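Local coordinates for mandelate racemase/muconate lactonizing enzyme (Polaromonas sp., PDB 2OG9), which belongs to the enolase superfamily and probably racemises or otherwise transforms a carboxylate substrate after removing its alpha proton, at residues L138-L141 and L142-R146; T198-R201 and K202-D206; G274-R278 and H279-D283; E338-E341 and P342-N345. All coordinates share one frame; numbering follows the deposited sequence.

Interaction 1 of 4, residues L138-L141 and L142-R146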
loop_
_atom_site.group_PDB
_atom_site.type_symbol
_atom_site.label_atom_id
_atom_site.label_comp_id
_atom_site.label_asym_id
_atom_site.label_seq_id
_atom_site.Cartn_x
_atom_site.Cartn_y
_atom_site.Cartn_z
ATOM N N LEU A 138 -28.344 -31.031 -9.279
ATOM C CA LEU A 138 -27.435 -29.935 -9.586
ATOM C C LEU A 138 -26.255 -29.995 -8.623
ATOM O O LEU A 138 -25.112 -29.777 -9.017
ATOM C CB LEU A 138 -28.145 -28.585 -9.449
ATOM C CG LEU A 138 -27.261 -27.344 -9.655
ATOM C CD1 LEU A 138 -26.614 -27.394 -11.039
ATOM C CD2 LEU A 138 -28.096 -26.090 -9.504
ATOM N N ALA A 139 -26.531 -30.312 -7.361
ATOM C CA ALA A 139 -25.470 -30.392 -6.361
ATOM C C ALA A 139 -24.403 -31.421 -6.727
ATOM O O ALA A 139 -23.212 -31.177 -6.548
ATOM C CB ALA A 139 -26.060 -30.721 -4.986
ATOM N N LYS A 140 -24.828 -32.577 -7.235
ATOM C CA LYS A 140 -23.884 -33.618 -7.601
ATOM C C LYS A 140 -23.158 -33.293 -8.904
ATOM O O LYS A 140 -22.018 -33.712 -9.098
ATOM C CB LYS A 140 -24.595 -34.974 -7.701
ATOM C CG LYS A 140 -25.051 -35.524 -6.342
ATOM C CD LYS A 140 -23.860 -35.890 -5.445
ATOM C CE LYS A 140 -24.325 -36.332 -4.051
ATOM N NZ LYS A 140 -23.210 -36.871 -3.204
ATOM N N LEU A 141 -23.805 -32.553 -9.799
ATOM C CA LEU A 141 -23.148 -32.190 -11.050
ATOM C C LEU A 141 -21.975 -31.272 -10.712
ATOM O O LEU A 141 -20.868 -31.430 -11.225
ATOM C CB LEU A 141 -24.112 -31.459 -11.985
ATOM C CG LEU A 141 -23.478 -30.862 -13.248
ATOM C CD1 LEU A 141 -22.969 -31.971 -14.152
ATOM C CD2 LEU A 141 -24.512 -30.012 -13.979
ATOM N N LEU A 142 -22.224 -30.318 -9.830
ATOM C CA LEU A 142 -21.189 -29.378 -9.413
ATOM C C LEU A 142 -20.181 -30.066 -8.507
ATOM O O LEU A 142 -19.002 -29.712 -8.497
ATOM C CB LEU A 142 -21.818 -28.213 -8.653
ATOM C CG LEU A 142 -22.786 -27.306 -9.410
ATOM C CD1 LEU A 142 -23.356 -26.280 -8.442
ATOM C CD2 LEU A 142 -22.056 -26.625 -10.561
ATOM N N GLY A 143 -20.657 -31.059 -7.758
ATOM C CA GLY A 143 -19.817 -31.775 -6.816
ATOM C C GLY A 143 -20.166 -31.210 -5.449
ATOM O O GLY A 143 -20.028 -30.009 -5.233
ATOM N N SER A 144 -20.624 -32.046 -4.524
ATOM C CA SER A 144 -21.000 -31.532 -3.212
ATOM C C SER A 144 -20.046 -31.899 -2.085
ATOM O O SER A 144 -19.215 -32.791 -2.220
ATOM C CB SER A 144 -22.415 -31.995 -2.850
ATOM O OG SER A 144 -22.446 -33.390 -2.632
ATOM N N TYR A 145 -20.174 -31.184 -0.973
ATOM C CA TYR A 145 -19.357 -31.417 0.211
ATOM C C TYR A 145 -20.223 -31.957 1.336
ATOM O O TYR A 145 -19.714 -32.432 2.357
ATOM C CB TYR A 145 -18.717 -30.107 0.669
ATOM C CG TYR A 145 -17.482 -29.727 -0.101
ATOM C CD1 TYR A 145 -16.231 -30.198 0.283
ATOM C CD2 TYR A 145 -17.561 -28.888 -1.216
ATOM C CE1 TYR A 145 -15.082 -29.840 -0.416
ATOM C CE2 TYR A 145 -16.415 -28.529 -1.923
ATOM C CZ TYR A 145 -15.182 -29.009 -1.512
ATOM O OH TYR A 145 -14.042 -28.643 -2.187
ATOM N N ARG A 146 -21.537 -31.880 1.147
ATOM C CA ARG A 146 -22.480 -32.330 2.165
ATOM C C ARG A 146 -23.821 -32.705 1.544
ATOM O O ARG A 146 -24.180 -32.215 0.471
ATOM C CB ARG A 146 -22.682 -31.208 3.194
ATOM C CG ARG A 146 -23.213 -29.891 2.597
ATOM C CD ARG A 146 -23.047 -28.720 3.577
ATOM N NE ARG A 146 -21.634 -28.465 3.864
ATOM C CZ ARG A 146 -20.805 -27.808 3.055
ATOM N NH1 ARG A 146 -21.240 -27.314 1.898
ATOM N NH2 ARG A 146 -19.529 -27.667 3.387
#
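Leu138 carries CG anti to its backbone N (chi1 176°), whereas Leu142 swings CG anti to its carbonyl carbon (chi1 -64°), and between them these torsions bring Leu138 CD1 to 4.2 Å from Leu142 CG, the two side chains crossing at a slant. They lie one turn apart at the two ends of the short helix 138-142, which precedes strand 148-152. Leu142 N donates to Leu138 O at 3.0 Å in a fairly straight bond (166°), and Leu142 CG also rests against that same oxygen, 3.4 Å from Leu138 O. One residue on, the bond from Gly143 N to Ala139 O is short (2.8 Å) but bent. There the chain leaves the helix with a positive phi, at backbone angles where any CB would be jammed against the carbonyl oxygen of Leu142. Leu138 and Leu142 both pack on helices 295-307 and 318-326 of the barrel. The polar side faces another subunit: Lys140 forms salt bridges to Asp91 and Asp94 of the second subunit, and Ser144 OG bonds to the same Asp94. Gathered at these acids, Lys140 NZ and Ser144 OG sit 3.6 Å apart, with Lys140 CE 3.8 Å from Ser144 OG.

Interaction 2 of 4, residues T198-R201 and K202-D206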
loop_
_atom_site.group_PDB
_atom_site.type_symbol
_atom_site.label_atom_id
_atom_site.label_comp_id
_atom_site.label_asym_id
_atom_site.label_seq_id
_atom_site.Cartn_x
_atom_site.Cartn_y
_atom_site.Cartn_z
ATOM N N THR A 198 -33.587 -10.081 23.318
ATOM C CA THR A 198 -33.336 -10.609 24.656
ATOM C C THR A 198 -34.458 -11.579 25.006
ATOM O O THR A 198 -34.214 -12.656 25.557
ATOM C CB THR A 198 -33.301 -9.481 25.715
ATOM O OG1 THR A 198 -32.244 -8.566 25.406
ATOM C CG2 THR A 198 -33.064 -10.060 27.108
ATOM N N ALA A 199 -35.683 -11.187 24.667
ATOM C CA ALA A 199 -36.870 -11.993 24.934
ATOM C C ALA A 199 -36.835 -13.315 24.176
ATOM O O ALA A 199 -37.184 -14.363 24.723
ATOM C CB ALA A 199 -38.122 -11.211 24.557
ATOM N N VAL A 200 -36.422 -13.262 22.912
ATOM C CA VAL A 200 -36.338 -14.461 22.089
ATOM C C VAL A 200 -35.253 -15.387 22.629
ATOM O O VAL A 200 -35.463 -16.596 22.765
ATOM C CB VAL A 200 -36.021 -14.111 20.616
ATOM C CG1 VAL A 200 -35.838 -15.382 19.801
ATOM C CG2 VAL A 200 -37.146 -13.278 20.031
ATOM N N ARG A 201 -34.096 -14.816 22.945
ATOM C CA ARG A 201 -32.986 -15.599 23.472
ATOM C C ARG A 201 -33.346 -16.313 24.772
ATOM O O ARG A 201 -32.997 -17.480 24.959
ATOM C CB ARG A 201 -31.760 -14.704 23.692
ATOM C CG ARG A 201 -30.663 -15.330 24.552
ATOM C CD ARG A 201 -30.203 -16.687 24.025
ATOM N NE ARG A 201 -29.558 -16.606 22.716
ATOM C CZ ARG A 201 -28.365 -16.063 22.499
ATOM N NH1 ARG A 201 -27.674 -15.543 23.506
ATOM N NH2 ARG A 201 -27.855 -16.050 21.271
ATOM N N LYS A 202 -34.042 -15.621 25.670
ATOM C CA LYS A 202 -34.417 -16.232 26.942
ATOM C C LYS A 202 -35.428 -17.353 26.740
ATOM O O LYS A 202 -35.412 -18.349 27.463
ATOM C CB LYS A 202 -35.000 -15.190 27.901
ATOM C CG LYS A 202 -35.318 -15.767 29.278
ATOM C CD LYS A 202 -35.894 -14.732 30.233
ATOM C CE LYS A 202 -36.219 -15.366 31.583
ATOM N NZ LYS A 202 -36.825 -14.398 32.545
ATOM N N HIS A 203 -36.302 -17.191 25.751
ATOM C CA HIS A 203 -37.325 -18.188 25.462
ATOM C C HIS A 203 -36.772 -19.469 24.834
ATOM O O HIS A 203 -37.021 -20.569 25.329
ATOM C CB HIS A 203 -38.383 -17.594 24.534
ATOM C CG HIS A 203 -39.552 -18.497 24.290
ATOM N ND1 HIS A 203 -40.320 -19.012 25.313
ATOM C CD2 HIS A 203 -40.094 -18.966 23.141
ATOM C CE1 HIS A 203 -41.285 -19.757 24.804
ATOM N NE2 HIS A 203 -41.171 -19.745 23.488
ATOM N N LEU A 204 -36.022 -19.322 23.745
ATOM C CA LEU A 204 -35.459 -20.472 23.045
ATOM C C LEU A 204 -34.264 -21.102 23.745
ATOM O O LEU A 204 -34.069 -22.316 23.679
ATOM C CB LEU A 204 -35.061 -20.075 21.623
ATOM C CG LEU A 204 -36.198 -19.547 20.747
ATOM C CD1 LEU A 204 -35.656 -19.176 19.378
ATOM C CD2 LEU A 204 -37.290 -20.602 20.628
ATOM N N GLY A 205 -33.461 -20.278 24.409
ATOM C CA GLY A 205 -32.295 -20.797 25.099
ATOM C C GLY A 205 -31.008 -20.476 24.359
ATOM O O GLY A 205 -31.030 -20.135 23.178
ATOM N N ASP A 206 -29.886 -20.599 25.058
ATOM C CA ASP A 206 -28.574 -20.310 24.488
ATOM C C ASP A 206 -28.111 -21.330 23.449
ATOM O O ASP A 206 -27.126 -21.099 22.749
ATOM C CB ASP A 206 -27.535 -20.223 25.611
ATOM C CG ASP A 206 -27.795 -19.067 26.555
ATOM O OD1 ASP A 206 -28.949 -18.921 27.015
ATOM O OD2 ASP A 206 -26.845 -18.309 26.845
#
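Val200 and Leu204 run alongside each other in the same direction, one helical turn apart, with Val200 CG1 3.8 Å from Leu204 CD1. Directly behind them is the straightest of the backbone bonds here, Leu204 N to Val200 O at 3.0 Å and 179°. Leu204 CG also packs against this carbonyl, 3.6 Å from Val200 O. Earlier in the chain, Lys202 N reaches Thr198 O and His203 N reaches Ala199 O, and the series ends with Gly205 N on Arg201 O at 2.9 Å. Gly205 then leaves the helix with positive phi, where a CB would run into the carbonyl oxygen of Leu204.

Arg201 follows the chain round this end. Its CG is anti to the backbone N (chi1 166°); the bend at chi2 brings Arg201 CD to 3.6 Å from Gly205 O and 3.9 Å from Asp206 OD1, and a further bend at chi3 turns the guanidinium. The far end of the guanidinium is held by the carbonyl of Phe233, which accepts from NH2. Further out, this is the helix of a beta-alpha-beta unit of the TIM barrel: Val200 packs on Leu183 and Leu204 on Ile181 of the preceding strand, Leu204 also meets Leu210 of the next, and helix 163-175 flanks Val200 and His203.

Arg201 NH1 and Asp206 OD2 are 4.4 Å apart, with the oxygen well out of the guanidinium plane; any attraction is therefore electrostatic and undirected. Arg201 NE is buried with no partner in the model, which is likely to carry some desolvation cost.

Interaction 3 of 4, residues G274-R278 and H279-D283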
loop_
_atom_site.group_PDB
_atom_site.type_symbol
_atom_site.label_atom_id
_atom_site.label_comp_id
_atom_site.label_asym_id
_atom_site.label_seq_id
_atom_site.Cartn_x
_atom_site.Cartn_y
_atom_site.Cartn_z
ATOM N N GLY A 274 -17.187 -8.648 -5.858
ATOM C CA GLY A 274 -15.739 -8.593 -5.854
ATOM C C GLY A 274 -15.265 -7.379 -5.076
ATOM O O GLY A 274 -14.286 -7.449 -4.340
ATOM N N ASP A 275 -15.973 -6.265 -5.228
ATOM C CA ASP A 275 -15.605 -5.035 -4.540
ATOM C C ASP A 275 -15.796 -5.226 -3.037
ATOM O O ASP A 275 -14.942 -4.847 -2.234
ATOM C CB ASP A 275 -16.464 -3.877 -5.056
ATOM C CG ASP A 275 -15.867 -2.520 -4.734
ATOM O OD1 ASP A 275 -14.661 -2.321 -5.002
ATOM O OD2 ASP A 275 -16.607 -1.650 -4.225
ATOM N N LEU A 276 -16.919 -5.832 -2.667
ATOM C CA LEU A 276 -17.231 -6.104 -1.271
ATOM C C LEU A 276 -16.129 -6.987 -0.670
ATOM O O LEU A 276 -15.641 -6.734 0.439
ATOM C CB LEU A 276 -18.596 -6.803 -1.191
ATOM C CG LEU A 276 -19.221 -7.131 0.166
ATOM C CD1 LEU A 276 -20.684 -7.538 -0.023
ATOM C CD2 LEU A 276 -18.439 -8.248 0.830
ATOM N N ILE A 277 -15.726 -8.009 -1.418
ATOM C CA ILE A 277 -14.686 -8.937 -0.977
ATOM C C ILE A 277 -13.325 -8.247 -0.891
ATOM O O ILE A 277 -12.527 -8.553 -0.011
ATOM C CB ILE A 277 -14.601 -10.156 -1.936
ATOM C CG1 ILE A 277 -15.881 -10.995 -1.806
ATOM C CG2 ILE A 277 -13.354 -10.996 -1.631
ATOM C CD1 ILE A 277 -15.993 -12.130 -2.830
ATOM N N ARG A 278 -13.065 -7.317 -1.804
ATOM C CA ARG A 278 -11.801 -6.586 -1.804
ATOM C C ARG A 278 -11.680 -5.774 -0.511
ATOM O O ARG A 278 -10.595 -5.647 0.056
ATOM C CB ARG A 278 -11.735 -5.661 -3.024
ATOM C CG ARG A 278 -10.425 -4.896 -3.176
ATOM C CD ARG A 278 -10.381 -4.157 -4.512
ATOM N NE ARG A 278 -11.385 -3.099 -4.604
ATOM C CZ ARG A 278 -11.305 -1.933 -3.968
ATOM N NH1 ARG A 278 -10.265 -1.666 -3.191
ATOM N NH2 ARG A 278 -12.268 -1.031 -4.110
ATOM N N HIS A 279 -12.803 -5.236 -0.041
ATOM C CA HIS A 279 -12.829 -4.451 1.192
ATOM C C HIS A 279 -12.839 -5.324 2.449
ATOM O O HIS A 279 -12.672 -4.810 3.556
ATOM C CB HIS A 279 -14.083 -3.567 1.253
ATOM C CG HIS A 279 -14.029 -2.350 0.385
ATOM N ND1 HIS A 279 -14.120 -2.408 -0.988
ATOM C CD2 HIS A 279 -13.928 -1.037 0.701
ATOM C CE1 HIS A 279 -14.080 -1.183 -1.481
ATOM N NE2 HIS A 279 -13.964 -0.332 -0.477
ATOM N N ARG A 280 -13.038 -6.631 2.280
ATOM C CA ARG A 280 -13.138 -7.549 3.417
ATOM C C ARG A 280 -14.318 -7.027 4.242
ATOM O O ARG A 280 -14.240 -6.875 5.458
ATOM C CB ARG A 280 -11.847 -7.543 4.244
ATOM C CG ARG A 280 -10.635 -8.034 3.463
ATOM C CD ARG A 280 -9.341 -7.955 4.271
ATOM N NE ARG A 280 -9.380 -8.786 5.471
ATOM C CZ ARG A 280 -8.304 -9.169 6.153
ATOM N NH1 ARG A 280 -7.094 -8.799 5.752
ATOM N NH2 ARG A 280 -8.437 -9.923 7.237
ATOM N N ALA A 281 -15.419 -6.769 3.546
ATOM C CA ALA A 281 -16.618 -6.213 4.149
ATOM C C ALA A 281 -17.641 -7.226 4.650
ATOM O O ALA A 281 -18.692 -6.839 5.163
ATOM C CB ALA A 281 -17.283 -5.266 3.156
ATOM N N ALA A 282 -17.351 -8.514 4.515
ATOM C CA ALA A 282 -18.306 -9.521 4.972
ATOM C C ALA A 282 -17.686 -10.833 5.425
ATOM O O ALA A 282 -16.846 -11.412 4.735
ATOM C CB ALA A 282 -19.328 -9.793 3.878
ATOM N N ASP A 283 -18.115 -11.295 6.593
ATOM C CA ASP A 283 -17.649 -12.560 7.146
ATOM C C ASP A 283 -18.467 -13.641 6.439
ATOM O O ASP A 283 -17.943 -14.699 6.080
ATOM C CB ASP A 283 -17.894 -12.572 8.649
ATOM C CG ASP A 283 -17.061 -11.531 9.369
ATOM O OD1 ASP A 283 -15.826 -11.706 9.427
ATOM O OD2 ASP A 283 -17.636 -10.535 9.853
#
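A Schellman motif ends helix 270-278, with Ala281 N bonded back to Leu276 O at 3.1 Å and Arg280 N to Ile277 O, while Arg280 itself takes the left-handed conformation that turns the chain toward strand 284-285 of the TIM barrel. Inside this turn His279 closes on Asp275 twice. Its backbone N and its ring ND1 both donate to Asp275 O, from opposite faces of the carbonyl plane. The ring bond is 2.9 Å from His279 ND1 to Asp275 O and fairly straight (160°); the acceptor lies close to the ring plane, although the donor stands well above the carbonyl plane. With chi1 at -76°, His279 CG is beside its own backbone N, which lets one residue grip a single oxygen with two N-H groups and fixes the turn of the imidazole.

The Asp275 carboxylate stands nearly perpendicular to that ring. Its OD1 takes a salt bridge from Arg278 NH2 at 2.9 Å, met on the syn side, and its OD2 accepts from His247 ND1. An alanine in place of Asp275 would remove both carboxylate oxygens, which would probably leave Arg278 without its counter-charge and His247 ND1 without its acceptor. That counter-charge may matter, because Arg278 of the fourth subunit brings a second guanidinium close by. Arg278 runs alongside His279, and Arg278 NH2 comes within 3.2 Å of His279 CE1. On the buried side, Leu276 packs under the turn: Leu276 CD2 is 3.5 Å from Ala282 CB and 4.0 Å from Ala281 CB.

Interaction 4 of 4, residues E338-E341 and P342-N345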
loop_
_atom_site.group_PDB
_atom_site.type_symbol
_atom_site.label_atom_id
_atom_site.label_comp_id
_atom_site.label_asym_id
_atom_site.label_seq_id
_atom_site.Cartn_x
_atom_site.Cartn_y
_atom_site.Cartn_z
ATOM N N GLU A 338 -40.891 -20.495 3.000
ATOM C CA GLU A 338 -41.975 -21.093 2.197
ATOM C C GLU A 338 -42.663 -20.343 1.063
ATOM O O GLU A 338 -43.414 -20.959 0.317
ATOM C CB GLU A 338 -43.051 -21.603 3.178
ATOM C CG GLU A 338 -43.814 -20.485 3.937
ATOM C CD GLU A 338 -42.941 -19.713 4.956
ATOM O OE1 GLU A 338 -42.137 -20.344 5.680
ATOM O OE2 GLU A 338 -43.063 -18.469 5.047
ATOM N N TRP A 339 -42.389 -19.055 0.875
ATOM C CA TRP A 339 -43.111 -18.291 -0.170
ATOM C C TRP A 339 -43.224 -18.843 -1.608
ATOM O O TRP A 339 -44.270 -18.706 -2.249
ATOM C CB TRP A 339 -42.570 -16.856 -0.287
ATOM C CG TRP A 339 -42.524 -16.087 0.994
ATOM C CD1 TRP A 339 -42.855 -16.539 2.235
ATOM C CD2 TRP A 339 -42.047 -14.745 1.166
ATOM N NE1 TRP A 339 -42.610 -15.566 3.175
ATOM C CE2 TRP A 339 -42.114 -14.455 2.546
ATOM C CE3 TRP A 339 -41.564 -13.764 0.288
ATOM C CZ2 TRP A 339 -41.717 -13.222 3.072
ATOM C CZ3 TRP A 339 -41.169 -12.538 0.809
ATOM C CH2 TRP A 339 -41.249 -12.278 2.191
ATOM N N LEU A 340 -42.150 -19.439 -2.118
ATOM C CA LEU A 340 -42.166 -19.941 -3.481
ATOM C C LEU A 340 -42.791 -21.317 -3.700
ATOM O O LEU A 340 -43.059 -21.689 -4.838
ATOM C CB LEU A 340 -40.747 -19.961 -4.046
ATOM C CG LEU A 340 -39.913 -18.688 -3.903
ATOM C CD1 LEU A 340 -38.647 -18.838 -4.749
ATOM C CD2 LEU A 340 -40.709 -17.472 -4.361
ATOM N N GLU A 341 -43.021 -22.070 -2.629
ATOM C CA GLU A 341 -43.575 -23.421 -2.748
ATOM C C GLU A 341 -44.761 -23.618 -3.704
ATOM O O GLU A 341 -44.792 -24.595 -4.444
ATOM C CB GLU A 341 -43.937 -23.964 -1.359
ATOM C CG GLU A 341 -42.734 -24.072 -0.430
ATOM C CD GLU A 341 -43.055 -24.772 0.879
ATOM O OE1 GLU A 341 -44.143 -24.521 1.441
ATOM O OE2 GLU A 341 -42.210 -25.562 1.352
ATOM N N PRO A 342 -45.747 -22.701 -3.703
ATOM C CA PRO A 342 -46.908 -22.838 -4.594
ATOM C C PRO A 342 -46.570 -22.938 -6.085
ATOM O O PRO A 342 -47.372 -23.428 -6.876
ATOM C CB PRO A 342 -47.725 -21.580 -4.295
ATOM C CG PRO A 342 -47.399 -21.290 -2.882
ATOM C CD PRO A 342 -45.908 -21.530 -2.827
ATOM N N LEU A 343 -45.385 -22.473 -6.462
ATOM C CA LEU A 343 -44.964 -22.491 -7.861
ATOM C C LEU A 343 -44.492 -23.851 -8.346
ATOM O O LEU A 343 -44.481 -24.114 -9.548
ATOM C CB LEU A 343 -43.819 -21.496 -8.079
ATOM C CG LEU A 343 -44.012 -20.017 -7.746
ATOM C CD1 LEU A 343 -42.668 -19.307 -7.865
ATOM C CD2 LEU A 343 -45.035 -19.391 -8.685
ATOM N N PHE A 344 -44.094 -24.709 -7.412
ATOM C CA PHE A 344 -43.559 -26.018 -7.754
ATOM C C PHE A 344 -44.323 -27.206 -7.176
ATOM O O PHE A 344 -45.091 -27.066 -6.230
ATOM C CB PHE A 344 -42.104 -26.082 -7.295
ATOM C CG PHE A 344 -41.310 -24.858 -7.657
ATOM C CD1 PHE A 344 -41.097 -24.523 -8.990
ATOM C CD2 PHE A 344 -40.806 -24.022 -6.666
ATOM C CE1 PHE A 344 -40.394 -23.368 -9.336
ATOM C CE2 PHE A 344 -40.101 -22.862 -7.000
ATOM C CZ PHE A 344 -39.896 -22.535 -8.339
ATOM N N ASN A 345 -44.083 -28.377 -7.757
ATOM C CA ASN A 345 -44.728 -29.609 -7.323
ATOM C C ASN A 345 -43.867 -30.331 -6.302
ATOM O O ASN A 345 -44.322 -31.273 -5.662
ATOM C CB ASN A 345 -44.953 -30.528 -8.520
ATOM C CG ASN A 345 -45.850 -29.910 -9.562
ATOM O OD1 ASN A 345 -45.534 -29.908 -10.756
ATOM N ND2 ASN A 345 -46.981 -29.380 -9.120
#
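Leu340 and Leu343 meet on the buried side, most closely at the Leu340 carbonyl, where Leu343 N donates to Leu340 O at 2.9 Å and Leu343 CB lies 3.3 Å from the same oxygen. Phe344 joins them: its CE2 comes 4.2 Å from Leu340 CB, and Leu343 CB stands over the centre of its ring. With chi1 at -46°, Phe344 CG lies anti to the carbonyl carbon, carrying the ring back beside Leu340. A type I beta turn, Glu338 to Glu341, runs here straight into a short 3-10 segment whose second bond goes from Phe344 N to Glu341 O at 3.1 Å. This segment brings the barrel domain against the N-terminal sheet, where Leu343 packs on Cys23 and Leu25 of strand 15-26 and on Ile49 and Phe51 of strand 46-56. Pro342 sits toward the outside, its CD 3.3 Å from Trp339 O and its ring against Trp374. A glycine here would lack that ring, which would probably open a gap beside Trp374 and free the backbone to rotate within the 3-10 segment. The solvent side is looser. Glu338 turns its carboxylate away from 342-345, and Glu341 makes a weak, long ion pair with Arg347.

All four contacts are local and come in series along the chain, so none nests in or crosses another, and none touches another. Interaction 1 comes first, where the helix that follows 114-133 ends and the chain enters strand 148-152, beside the second subunit. Interactions 2 and 3 close similar corners of the barrel, each at the end of a helix leading to the next parallel strand (210-213 and 284-285), with their centres about 32 Å apart. Interaction 4 lies beyond the barrel strands, between strands 333-335 and 350-351, and ties this late segment to the N-terminal sheet; it sits across the chain's centre from interaction 3, while interaction 1 approaches it to about 12 Å between nearest atoms.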